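Side-chain contacts in putative hexulose 6 phosphate synthase (PDB 3F4W), which has no firmly assigned function but adopts the closed eight-stranded TIM-barrel fold of the HUMPS family and assembles as a pair of subunits: residues 108-113 and 118-123; 114-119 and 150-155; 144-149 and 162-167; 155-160 and 180-185; 171-176 and 201-206. All coordinates share one frame; numbering follows the deposited sequence.

In the fold
A TIM barrel places its strands inside and its helices outside, and the five contacts illustrate how chemistry follows that layering. Interactions 1 and 3 are buried, joining a strand and the residues beyond it to a helix or to residues near a helix start; interactions 2, 4 and 5 are only partly buried. Helix 116-126 serves interactions 1 and 2, which touch through Met110 and Leu116, while helix 147-156 is common to interactions 2, 3 and 4. Interactions 1, 2 and 5 meet through apolar side chains. Interaction 3 presses a proline onto backbone atoms, and interaction 4, where strands 161-165 and 183-186 begin, is polar and bridged by water.

Interaction 1 (108-113 and 118-123); sequences VDMICV and ARVRLL
Arg119, which meets Met110 and Val113 through its aliphatic stem, has a guanidinium group with one face covered near its rim by CD2 of Leu123, a helical turn further on. NE donates a hydrogen bond to Gly85 O, so the polar end is held beyond the apolar contact. The other flat group, the carboxylate of Asp109, is gripped within its own segment: Ile111 N reaches OD2 at 2.9 Å from the anti side, 30° out of the plane, forming an Asx turn, while OD1 bonds to His134 ND1.

Between the segments the packing is apolar. Met110 and Leu123 meet tip to tip, SD lying 3.8 Å from Leu123 CD1, and the same methyl is 3.9 Å from Val108 CG1. Bends at chi2 and chi3 turn the Met110 chain so that CE sits 3.9 Å from Arg119 CG and 4.2 Å from Val120 CG2. Val113 crosses the arginine stem at about a right angle, with CG1 3.7 Å from Arg119 CB.

This is the strand-to-helix half of a beta-alpha-beta unit: strand 105-109 passes through a type II turn, Met110 to Val113, into helix 116-126. Leu131 of the next strand, 130-134, touches Val108 and Val120, and Ile92 of helix 89-102 reaches Leu123.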
# COMPACT_ATOMS: atom_id res chain seq x y z
N VAL A 108 -1.94 1.86 12.97
CA VAL A 108 -0.67 2.19 12.32
C VAL A 108 0.20 0.94 12.29
O VAL A 108 0.63 0.44 13.33
CB VAL A 108 0.07 3.32 13.05
CG1 VAL A 108 1.31 3.72 12.26
CG2 VAL A 108 -0.83 4.51 13.26
N ASP A 109 0.44 0.42 11.08
CA ASP A 109 1.25 -0.78 10.90
C ASP A 109 2.72 -0.39 10.85
O ASP A 109 3.15 0.32 9.94
CB ASP A 109 0.84 -1.50 9.62
CG ASP A 109 1.59 -2.81 9.42
OD1 ASP A 109 1.08 -3.67 8.68
OD2 ASP A 109 2.69 -2.98 9.98
N MET A 110 3.48 -0.86 11.83
CA MET A 110 4.86 -0.43 12.03
C MET A 110 5.86 -1.28 11.26
O MET A 110 7.05 -1.28 11.58
CB MET A 110 5.20 -0.45 13.52
CG MET A 110 4.25 0.38 14.35
SD MET A 110 4.43 2.13 13.99
CE MET A 110 6.04 2.44 14.68
N ILE A 111 5.39 -2.01 10.26
CA ILE A 111 6.29 -2.84 9.47
C ILE A 111 7.43 -2.01 8.86
O ILE A 111 7.20 -0.92 8.35
CB ILE A 111 5.52 -3.62 8.36
CG1 ILE A 111 6.47 -4.51 7.57
CG2 ILE A 111 4.78 -2.66 7.44
CD1 ILE A 111 5.79 -5.29 6.47
N CYS A 112 8.65 -2.52 8.97
CA CYS A 112 9.84 -1.88 8.40
C CYS A 112 10.24 -0.55 9.03
O CYS A 112 11.06 0.17 8.46
CB CYS A 112 9.67 -1.69 6.89
SG CYS A 112 9.80 -3.22 5.97
N VAL A 113 9.67 -0.21 10.18
CA VAL A 113 10.09 1.00 10.87
C VAL A 113 11.48 0.79 11.47
O VAL A 113 11.70 -0.14 12.25
CB VAL A 113 9.08 1.42 11.96
CG1 VAL A 113 9.70 2.44 12.90
CG2 VAL A 113 7.82 1.97 11.32
N ALA A 118 11.76 5.99 18.67
CA ALA A 118 11.59 7.37 18.20
C ALA A 118 10.27 7.53 17.44
O ALA A 118 9.56 8.52 17.61
CB ALA A 118 12.76 7.79 17.34
N ARG A 119 9.94 6.54 16.62
CA ARG A 119 8.75 6.62 15.77
C ARG A 119 7.48 6.52 16.62
O ARG A 119 6.50 7.24 16.38
CB ARG A 119 8.78 5.52 14.71
CG ARG A 119 7.84 5.75 13.54
CD ARG A 119 8.18 7.05 12.83
NE ARG A 119 7.26 7.32 11.73
CZ ARG A 119 7.17 8.48 11.09
NH1 ARG A 119 7.95 9.49 11.43
NH2 ARG A 119 6.30 8.63 10.11
N VAL A 120 7.50 5.63 17.60
CA VAL A 120 6.36 5.48 18.51
C VAL A 120 6.09 6.78 19.27
O VAL A 120 4.94 7.20 19.39
CB VAL A 120 6.58 4.33 19.50
CG1 VAL A 120 5.47 4.31 20.54
CG2 VAL A 120 6.63 3.00 18.76
N ARG A 121 7.14 7.41 19.77
CA ARG A 121 6.97 8.66 20.51
C ARG A 121 6.33 9.70 19.61
O ARG A 121 5.40 10.40 20.00
CB ARG A 121 8.32 9.20 21.01
CG ARG A 121 9.11 8.27 21.91
CD ARG A 121 10.41 8.94 22.37
NE ARG A 121 11.39 7.96 22.83
CZ ARG A 121 12.52 7.67 22.19
NH1 ARG A 121 12.82 8.30 21.06
NH2 ARG A 121 13.35 6.77 22.68
N LEU A 122 6.84 9.79 18.39
CA LEU A 122 6.37 10.77 17.42
C LEU A 122 4.90 10.54 17.07
O LEU A 122 4.11 11.48 17.03
CB LEU A 122 7.24 10.70 16.16
CG LEU A 122 7.14 11.85 15.16
CD1 LEU A 122 8.34 11.83 14.22
CD2 LEU A 122 5.86 11.73 14.38
N LEU A 123 4.54 9.29 16.83
CA LEU A 123 3.20 8.96 16.36
C LEU A 123 2.15 9.14 17.45
O LEU A 123 1.05 9.63 17.19
CB LEU A 123 3.15 7.54 15.81
CG LEU A 123 4.05 7.31 14.60
CD1 LEU A 123 3.96 5.87 14.13
CD2 LEU A 123 3.70 8.28 13.47

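Interaction 2 (114-119 and 150-155)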
# COMPACT_ATOMS: atom_id res chain seq x y z
N ASP A 114 12.42 1.66 11.10
CA ASP A 114 13.83 1.51 11.48
C ASP A 114 14.12 1.88 12.93
O ASP A 114 14.84 1.16 13.62
CB ASP A 114 14.73 2.30 10.53
CG ASP A 114 15.12 1.52 9.29
OD1 ASP A 114 15.27 2.13 8.21
OD2 ASP A 114 15.27 0.28 9.40
N ASP A 115 13.59 3.01 13.38
CA ASP A 115 13.79 3.46 14.76
C ASP A 115 12.47 3.42 15.52
O ASP A 115 11.77 4.42 15.63
CB ASP A 115 14.39 4.87 14.78
CG ASP A 115 14.88 5.27 16.16
OD1 ASP A 115 14.59 4.56 17.15
OD2 ASP A 115 15.57 6.31 16.26
N LEU A 116 12.15 2.24 16.05
CA LEU A 116 10.86 2.01 16.69
C LEU A 116 10.55 2.98 17.84
O LEU A 116 9.50 3.62 17.83
CB LEU A 116 10.77 0.55 17.14
CG LEU A 116 9.38 -0.05 17.40
CD1 LEU A 116 8.40 0.34 16.30
CD2 LEU A 116 9.49 -1.56 17.50
N PRO A 117 11.46 3.10 18.82
CA PRO A 117 11.14 4.00 19.94
C PRO A 117 10.89 5.44 19.51
O PRO A 117 9.92 6.05 19.95
CB PRO A 117 12.39 3.90 20.83
CG PRO A 117 12.99 2.57 20.50
CD PRO A 117 12.72 2.38 19.03
N ALA A 118 11.76 5.99 18.67
CA ALA A 118 11.59 7.37 18.20
C ALA A 118 10.27 7.53 17.44
O ALA A 118 9.56 8.52 17.61
CB ALA A 118 12.76 7.79 17.34
N ARG A 119 9.94 6.54 16.62
CA ARG A 119 8.75 6.62 15.77
C ARG A 119 7.48 6.52 16.62
O ARG A 119 6.50 7.24 16.38
CB ARG A 119 8.78 5.52 14.71
CG ARG A 119 7.84 5.75 13.54
CD ARG A 119 8.18 7.05 12.83
NE ARG A 119 7.26 7.32 11.73
CZ ARG A 119 7.17 8.48 11.09
NH1 ARG A 119 7.95 9.49 11.43
NH2 ARG A 119 6.30 8.63 10.11
N LEU A 150 7.94 -6.37 19.41
CA LEU A 150 6.85 -6.25 20.36
C LEU A 150 7.37 -5.87 21.75
O LEU A 150 6.75 -5.07 22.45
CB LEU A 150 6.04 -7.55 20.44
CG LEU A 150 4.85 -7.52 21.41
CD1 LEU A 150 3.89 -6.40 21.05
CD2 LEU A 150 4.12 -8.85 21.41
N ILE A 151 8.50 -6.45 22.13
CA ILE A 151 9.14 -6.14 23.40
C ILE A 151 9.48 -4.66 23.51
O ILE A 151 9.17 -4.01 24.50
CB ILE A 151 10.41 -6.98 23.62
CG1 ILE A 151 10.05 -8.46 23.74
CG2 ILE A 151 11.17 -6.49 24.84
CD1 ILE A 151 11.25 -9.38 23.76
N THR A 152 10.11 -4.12 22.47
CA THR A 152 10.43 -2.70 22.45
C THR A 152 9.16 -1.85 22.47
O THR A 152 9.05 -0.89 23.23
CB THR A 152 11.26 -2.32 21.22
OG1 THR A 152 12.52 -3.00 21.29
CG2 THR A 152 11.50 -0.82 21.18
N MET A 153 8.19 -2.22 21.64
CA MET A 153 6.93 -1.50 21.59
C MET A 153 6.29 -1.38 22.98
O MET A 153 5.88 -0.30 23.39
CB MET A 153 5.95 -2.17 20.62
CG MET A 153 4.57 -1.55 20.65
SD MET A 153 4.56 0.14 20.02
CE MET A 153 4.56 -0.16 18.26
N LEU A 154 6.22 -2.50 23.69
CA LEU A 154 5.58 -2.52 25.00
C LEU A 154 6.32 -1.68 26.05
O LEU A 154 5.72 -1.19 27.00
CB LEU A 154 5.41 -3.97 25.49
CG LEU A 154 4.41 -4.79 24.69
CD1 LEU A 154 4.38 -6.24 25.16
CD2 LEU A 154 3.03 -4.16 24.78
N LYS A 155 7.63 -1.52 25.86
CA LYS A 155 8.43 -0.72 26.77
C LYS A 155 8.28 0.78 26.48
O LYS A 155 8.33 1.60 27.40
CB LYS A 155 9.90 -1.12 26.69
CG LYS A 155 10.16 -2.58 27.01
CD LYS A 155 11.62 -2.94 26.78
CE LYS A 155 12.50 -2.45 27.92
NZ LYS A 155 12.31 -3.27 29.14
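Leu116 and Pro117 pack against Thr152 and Met153 where helices 116-126 and 147-156, in the outer layer of the TIM barrel, lie side by side. Both contributors from the first helix belong to its opening turn, just after Asp115 at the N-cap position. Leu116 gives the largest share of the contact, with Thr152 close behind. The leucine's CG is swung away from its backbone N (chi1 -160°), and each methyl meets a different residue: CD2 lies 4.2 Å from Thr152 CB, and CD1 is 4.3 Å from Met153 CE.

Met153 starts with an extended first torsion and then bends twice, at chi2 and again at chi3. The hooked chain carries its terminal methyl back toward Leu116 and toward Met110 in the loop leading to helix 116-126, while its sulfur rests against Val120. On its other flank the residue reaches Leu131, Val133 and Ile162 of the barrel strands, so this end of the interface is buried.

Thr152 and Pro117 form the more peripheral part. A chi1 of -63° directs the threonine methyl at the pyrrolidine ring, where Thr152 CG2 is 3.8 Å from Pro117 CG and 4.0 Å from Pro117 CD.

Interaction 3 (144-149 and 162-167)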
# COMPACT_ATOMS: atom_id res chain seq x y z
N ARG A 144 12.52 -14.26 10.13
CA ARG A 144 12.38 -13.21 11.14
C ARG A 144 11.04 -13.28 11.88
O ARG A 144 10.05 -13.76 11.34
CB ARG A 144 12.57 -11.83 10.50
CG ARG A 144 13.88 -11.73 9.76
CD ARG A 144 14.05 -10.40 9.05
NE ARG A 144 15.11 -10.49 8.05
CZ ARG A 144 15.42 -9.54 7.19
NH1 ARG A 144 14.75 -8.39 7.19
NH2 ARG A 144 16.41 -9.73 6.32
N LYS A 145 11.03 -12.80 13.12
CA LYS A 145 9.81 -12.83 13.92
C LYS A 145 9.59 -11.50 14.63
O LYS A 145 10.54 -10.74 14.85
CB LYS A 145 9.84 -14.00 14.91
CG LYS A 145 11.06 -14.05 15.80
CD LYS A 145 11.11 -15.36 16.58
CE LYS A 145 12.18 -15.33 17.66
NZ LYS A 145 12.17 -16.56 18.51
N PRO A 146 8.33 -11.20 15.00
CA PRO A 146 7.95 -9.89 15.53
C PRO A 146 8.24 -9.69 17.01
O PRO A 146 8.18 -8.55 17.48
CB PRO A 146 6.42 -9.86 15.33
CG PRO A 146 6.05 -11.15 14.65
CD PRO A 146 7.17 -12.10 14.85
N ILE A 147 8.56 -10.75 17.74
CA ILE A 147 8.62 -10.66 19.20
C ILE A 147 9.59 -9.60 19.74
O ILE A 147 9.27 -8.89 20.69
CB ILE A 147 8.85 -12.03 19.87
CG1 ILE A 147 8.32 -12.01 21.30
CG2 ILE A 147 10.32 -12.43 19.79
CD1 ILE A 147 7.95 -13.38 21.83
N ASP A 148 10.76 -9.46 19.12
CA ASP A 148 11.72 -8.47 19.59
C ASP A 148 11.13 -7.07 19.44
O ASP A 148 11.26 -6.24 20.34
CB ASP A 148 13.06 -8.57 18.85
CG ASP A 148 14.21 -7.93 19.62
OD1 ASP A 148 13.96 -7.33 20.69
OD2 ASP A 148 15.37 -8.04 19.17
N ASP A 149 10.48 -6.81 18.32
CA ASP A 149 9.83 -5.52 18.10
C ASP A 149 8.67 -5.30 19.07
O ASP A 149 8.44 -4.18 19.52
CB ASP A 149 9.36 -5.37 16.65
CG ASP A 149 10.51 -5.03 15.70
OD1 ASP A 149 11.62 -4.73 16.18
OD2 ASP A 149 10.29 -5.05 14.47
N ILE A 162 -2.17 -2.01 21.32
CA ILE A 162 -1.11 -2.67 20.57
C ILE A 162 -1.55 -3.98 19.93
O ILE A 162 -2.17 -4.82 20.58
CB ILE A 162 0.11 -2.97 21.46
CG1 ILE A 162 0.63 -1.69 22.13
CG2 ILE A 162 1.22 -3.65 20.65
CD1 ILE A 162 1.13 -0.64 21.15
N ALA A 163 -1.22 -4.14 18.65
CA ALA A 163 -1.45 -5.39 17.94
C ALA A 163 -0.12 -5.99 17.52
O ALA A 163 0.89 -5.29 17.44
CB ALA A 163 -2.35 -5.16 16.72
N VAL A 164 -0.10 -7.29 17.26
CA VAL A 164 1.12 -7.95 16.80
C VAL A 164 0.84 -9.01 15.73
O VAL A 164 -0.09 -9.82 15.86
CB VAL A 164 1.94 -8.54 17.97
CG1 VAL A 164 1.12 -9.57 18.74
CG2 VAL A 164 3.24 -9.15 17.45
N ALA A 165 1.64 -8.98 14.67
CA ALA A 165 1.50 -9.91 13.56
C ALA A 165 2.87 -10.34 13.07
O ALA A 165 3.82 -9.56 13.08
CB ALA A 165 0.72 -9.25 12.42
N GLY A 166 2.97 -11.59 12.63
CA GLY A 166 4.20 -12.07 12.03
C GLY A 166 4.34 -13.58 12.10
O GLY A 166 5.23 -14.09 12.77
N GLY A 167 3.45 -14.29 11.41
CA GLY A 167 3.53 -15.73 11.33
C GLY A 167 3.22 -16.45 12.63
O GLY A 167 3.66 -17.57 12.85
O HOH W 1 7.51 -15.87 12.47
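Gly166 O lies 2.9 Å from a water that probably donates a hydrogen bond to it. The same water is only weakly placed for Arg144 O, and it has more acceptors nearby than protons, so a bridge between the segments is not assured. The firmer contact is the packing of the proline ring. Pro146 CG presses on backbone, 3.2 Å from Ala165 O and 3.3 Å from Gly166 CA, and Pro146 CD lies 3.5 Å from Gly166 O. Such closeness depends on Gly166 lacking a side chain, since a CB would point at the ring; its backbone angles (phi 157°, psi 65°) likewise suit glycine. Deeper in, Val164 takes a chi1 of 59°, which brings its CG2 within 3.9 Å of Pro146 CB.

The contact lies at the C-terminal mouth of the barrel, the end that carries the active site in TIM-barrel enzymes generally. Tyr176 and Val133 also flank the proline, and Arg144 makes a salt bridge with Asp88 of the second subunit. A bound malonate ion accepts a hydrogen bond from Gly167 N. The chemistry thus pairs a rigid ring with bare backbone, letting the segment around Pro146 lie very close to Gly166.

Interaction 4 (155-160 and 180-185); sequences KVRRKA and GPDVVI
Arg157 and Asp182 face each other as opposite charges held apart: NH1 and OD2 are 4.0 Å distant, beyond a salt bridge, with the guanidinium and carboxylate planes turned 42° from one another. At that separation the attraction is likely to be moderate.

Hydrogen bonding through water makes up the difference. One water sits in plane at the guanidinium edge, accepting from Arg157 NH1 at 2.8 Å. It donates to Asp182 OD2 at 2.7 Å and to Gly180 O at 3.1 Å, so a single molecule ties the side chain of one segment to both a carboxylate and a backbone carbonyl of the other.

Direct hydrogen bonds act on each side separately. Arg157, bent at chi2, folds back across its own loop, and NH1 reaches Ala160 O at 3.0 Å, nearly in line with the carbonyl but bent at the donor and 27° out of the guanidinium plane. Asp182 OD2 additionally accepts from the backbone N of Ile162.

Arg157, Ala160 and Asp182 lie at the N-terminal end of the barrel, where strands 161-165 and 183-186 begin. With NH1 and OD2 each serving more than one partner, the charged pair is joined by a hydrated polar network instead of direct ion contact.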
# COMPACT_ATOMS: atom_id res chain seq x y z
N LYS A 155 7.63 -1.52 25.86
CA LYS A 155 8.43 -0.72 26.77
C LYS A 155 8.28 0.78 26.48
O LYS A 155 8.33 1.60 27.40
CB LYS A 155 9.90 -1.12 26.69
CG LYS A 155 10.16 -2.58 27.01
CD LYS A 155 11.62 -2.94 26.78
CE LYS A 155 12.50 -2.45 27.92
NZ LYS A 155 12.31 -3.27 29.14
N VAL A 156 8.09 1.12 25.21
CA VAL A 156 8.07 2.52 24.80
C VAL A 156 6.67 3.13 24.76
O VAL A 156 6.50 4.31 25.08
CB VAL A 156 8.73 2.73 23.43
CG1 VAL A 156 8.69 4.19 23.03
CG2 VAL A 156 10.16 2.21 23.45
N ARG A 157 5.67 2.34 24.37
CA ARG A 157 4.32 2.87 24.22
C ARG A 157 3.77 3.45 25.53
O ARG A 157 4.01 2.91 26.61
CB ARG A 157 3.36 1.82 23.65
CG ARG A 157 2.99 0.70 24.60
CD ARG A 157 1.74 1.02 25.41
NE ARG A 157 1.49 -0.00 26.42
CZ ARG A 157 0.63 -1.00 26.27
NH1 ARG A 157 -0.08 -1.11 25.16
NH2 ARG A 157 0.47 -1.89 27.24
N ARG A 158 3.03 4.55 25.42
CA ARG A 158 2.45 5.20 26.59
C ARG A 158 0.98 4.84 26.77
O ARG A 158 0.56 4.40 27.84
CB ARG A 158 2.59 6.72 26.49
CG ARG A 158 4.02 7.22 26.62
CD ARG A 158 4.07 8.74 26.56
NE ARG A 158 5.44 9.24 26.48
CZ ARG A 158 5.75 10.53 26.37
NH1 ARG A 158 4.79 11.44 26.33
NH2 ARG A 158 7.03 10.90 26.30
N LYS A 159 0.19 5.03 25.71
CA LYS A 159 -1.25 4.83 25.79
C LYS A 159 -1.77 3.91 24.68
O LYS A 159 -2.80 3.27 24.84
CB LYS A 159 -1.99 6.17 25.71
CG LYS A 159 -1.86 7.02 26.96
CD LYS A 159 -2.73 8.27 26.85
CE LYS A 159 -2.72 9.07 28.14
NZ LYS A 159 -3.58 10.29 28.04
N ALA A 160 -1.04 3.86 23.57
CA ALA A 160 -1.50 3.14 22.39
C ALA A 160 -1.95 1.71 22.68
O ALA A 160 -1.31 0.98 23.43
CB ALA A 160 -0.41 3.14 21.31
N GLY A 180 1.04 -9.59 26.68
CA GLY A 180 -0.17 -8.80 26.84
C GLY A 180 -0.47 -7.77 25.76
O GLY A 180 -0.79 -6.62 26.08
N PRO A 181 -0.38 -8.17 24.48
CA PRO A 181 -0.85 -7.27 23.43
C PRO A 181 -2.37 -7.18 23.52
O PRO A 181 -2.99 -8.02 24.17
CB PRO A 181 -0.47 -7.99 22.13
CG PRO A 181 0.28 -9.24 22.55
CD PRO A 181 -0.06 -9.51 23.96
N ASP A 182 -2.96 -6.18 22.88
CA ASP A 182 -4.42 -6.05 22.85
C ASP A 182 -5.01 -6.88 21.72
O ASP A 182 -6.13 -7.40 21.83
CB ASP A 182 -4.82 -4.59 22.73
CG ASP A 182 -4.33 -3.76 23.89
OD1 ASP A 182 -4.94 -3.85 24.98
OD2 ASP A 182 -3.34 -3.02 23.72
N VAL A 183 -4.26 -7.02 20.63
CA VAL A 183 -4.72 -7.82 19.50
C VAL A 183 -3.60 -8.72 18.99
O VAL A 183 -2.47 -8.27 18.79
CB VAL A 183 -5.22 -6.92 18.34
CG1 VAL A 183 -5.62 -7.78 17.13
CG2 VAL A 183 -6.39 -6.06 18.79
N VAL A 184 -3.93 -9.99 18.81
CA VAL A 184 -3.01 -10.93 18.18
C VAL A 184 -3.53 -11.23 16.78
O VAL A 184 -4.68 -11.64 16.60
CB VAL A 184 -2.89 -12.22 19.00
CG1 VAL A 184 -2.06 -13.25 18.25
CG2 VAL A 184 -2.27 -11.92 20.36
N ILE A 185 -2.68 -11.01 15.78
CA ILE A 185 -3.05 -11.20 14.38
C ILE A 185 -2.47 -12.51 13.85
O ILE A 185 -1.28 -12.79 14.00
CB ILE A 185 -2.55 -10.03 13.50
CG1 ILE A 185 -3.15 -8.70 13.99
CG2 ILE A 185 -2.88 -10.26 12.04
CD1 ILE A 185 -2.36 -7.47 13.57
O HOH W 2 -1.18 -3.69 25.28

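Interaction 5 (171-176 and 201-206)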
# COMPACT_ATOMS: atom_id res chain seq x y z
N GLN A 171 1.54 -22.81 17.94
CA GLN A 171 2.81 -23.24 18.53
C GLN A 171 3.55 -22.11 19.25
O GLN A 171 4.33 -22.36 20.17
CB GLN A 171 3.71 -23.87 17.46
CG GLN A 171 3.32 -25.28 17.09
CD GLN A 171 3.57 -26.28 18.21
OE1 GLN A 171 4.72 -26.66 18.47
NE2 GLN A 171 2.51 -26.70 18.87
N THR A 172 3.30 -20.87 18.84
CA THR A 172 4.04 -19.73 19.39
C THR A 172 3.16 -18.66 20.03
O THR A 172 3.67 -17.71 20.63
CB THR A 172 4.87 -19.04 18.31
OG1 THR A 172 3.99 -18.61 17.25
CG2 THR A 172 5.90 -20.00 17.74
N VAL A 173 1.84 -18.79 19.90
CA VAL A 173 0.93 -17.75 20.37
C VAL A 173 1.10 -17.45 21.86
O VAL A 173 0.95 -16.30 22.28
CB VAL A 173 -0.55 -18.09 20.05
CG1 VAL A 173 -0.94 -19.43 20.66
CG2 VAL A 173 -1.46 -16.98 20.53
N LYS A 174 1.42 -18.45 22.66
CA LYS A 174 1.57 -18.22 24.09
C LYS A 174 2.71 -17.24 24.42
O LYS A 174 2.57 -16.40 25.31
CB LYS A 174 1.77 -19.53 24.86
CG LYS A 174 1.69 -19.37 26.37
CD LYS A 174 2.15 -20.62 27.08
CE LYS A 174 2.22 -20.41 28.58
NZ LYS A 174 2.84 -21.58 29.27
N ASP A 175 3.82 -17.35 23.70
CA ASP A 175 4.94 -16.42 23.87
C ASP A 175 4.45 -14.98 23.79
O ASP A 175 4.87 -14.12 24.57
CB ASP A 175 6.00 -16.65 22.80
CG ASP A 175 6.63 -18.03 22.88
OD1 ASP A 175 7.31 -18.43 21.91
OD2 ASP A 175 6.45 -18.70 23.91
N TYR A 176 3.56 -14.72 22.84
CA TYR A 176 3.06 -13.37 22.59
C TYR A 176 1.98 -12.96 23.58
O TYR A 176 1.97 -11.83 24.05
CB TYR A 176 2.55 -13.26 21.15
CG TYR A 176 3.67 -13.37 20.15
CD1 TYR A 176 4.40 -12.25 19.76
CD2 TYR A 176 4.03 -14.60 19.62
CE1 TYR A 176 5.44 -12.35 18.85
CE2 TYR A 176 5.07 -14.72 18.71
CZ TYR A 176 5.77 -13.59 18.33
OH TYR A 176 6.80 -13.70 17.43
N ARG A 201 -9.36 -22.62 17.09
CA ARG A 201 -9.74 -22.93 18.47
C ARG A 201 -8.55 -22.85 19.42
O ARG A 201 -8.65 -22.25 20.49
CB ARG A 201 -10.37 -24.31 18.56
CG ARG A 201 -10.84 -24.65 19.97
CD ARG A 201 -10.99 -26.15 20.17
NE ARG A 201 -9.71 -26.82 20.40
CZ ARG A 201 -9.19 -27.73 19.58
NH1 ARG A 201 -9.84 -28.09 18.48
NH2 ARG A 201 -8.03 -28.29 19.88
N LYS A 202 -7.44 -23.46 19.03
CA LYS A 202 -6.27 -23.54 19.90
C LYS A 202 -5.63 -22.18 20.16
O LYS A 202 -5.10 -21.92 21.24
CB LYS A 202 -5.23 -24.52 19.33
CG LYS A 202 -5.79 -25.90 19.07
CD LYS A 202 -4.76 -26.99 19.32
CE LYS A 202 -3.61 -26.92 18.33
NZ LYS A 202 -4.06 -27.27 16.95
N ILE A 203 -5.69 -21.30 19.16
CA ILE A 203 -5.13 -19.97 19.30
C ILE A 203 -6.03 -19.09 20.17
O ILE A 203 -5.57 -18.45 21.11
CB ILE A 203 -4.88 -19.31 17.92
CG1 ILE A 203 -3.75 -20.04 17.19
CG2 ILE A 203 -4.54 -17.83 18.07
CD1 ILE A 203 -3.62 -19.66 15.73
N SER A 204 -7.33 -19.10 19.89
CA SER A 204 -8.26 -18.27 20.64
C SER A 204 -8.34 -18.73 22.09
O SER A 204 -8.62 -17.94 22.98
CB SER A 204 -9.65 -18.30 20.00
OG SER A 204 -10.18 -19.61 20.02
N GLN A 205 -8.08 -20.02 22.31
CA GLN A 205 -8.04 -20.59 23.66
C GLN A 205 -6.92 -19.97 24.48
O GLN A 205 -7.11 -19.62 25.65
CB GLN A 205 -7.85 -22.10 23.58
CG GLN A 205 -7.83 -22.81 24.93
CD GLN A 205 -7.81 -24.31 24.79
OE1 GLN A 205 -7.99 -24.85 23.70
NE2 GLN A 205 -7.58 -25.01 25.89
N VAL A 206 -5.75 -19.82 23.87
CA VAL A 206 -4.61 -19.23 24.56
C VAL A 206 -4.89 -17.78 24.89
O VAL A 206 -4.60 -17.32 26.00
CB VAL A 206 -3.33 -19.34 23.72
CG1 VAL A 206 -2.19 -18.58 24.39
CG2 VAL A 206 -2.95 -20.80 23.53
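The backbones run closest where Lys174 faces Val206, their CA atoms 6.3 Å apart, and where Val173 faces Ile203, with CA atoms 6.5 Å apart. Val173 supplies two methyls to two different partners. Its chi1 of 57° sets CG1 between the backbone N and the carbonyl carbon. CG1 thereby meets Val206 tip to tip, 3.8 Å from CG2 of that residue, while Val173 CG2 lies 4.0 Å from Ile203 CG2.

The contact pairs two outer helices of the TIM barrel: the short helix 173-177, which precedes strand 183-186, and helix 196-209, the last of the chain. Ile203 also touches Leu3 of strand 2-7, so the apolar patch continues inward to the first strand of the barrel. On the other flank of the short helix, Tyr176 packs against Ile147 and Leu150.

Nearer the surface, CG1 of Val206 lies against main chain more than against a side chain. Carried to the far side of its own N by a chi1 of 173°, Val206 CG1 is 3.8 Å from Lys174 CA and 4.0 Å from Lys174 N. The lysine touches it with its first side-chain carbon, CB being 4.1 Å from Val206 CG1, and the rest of the chain extends away from helix 196-209.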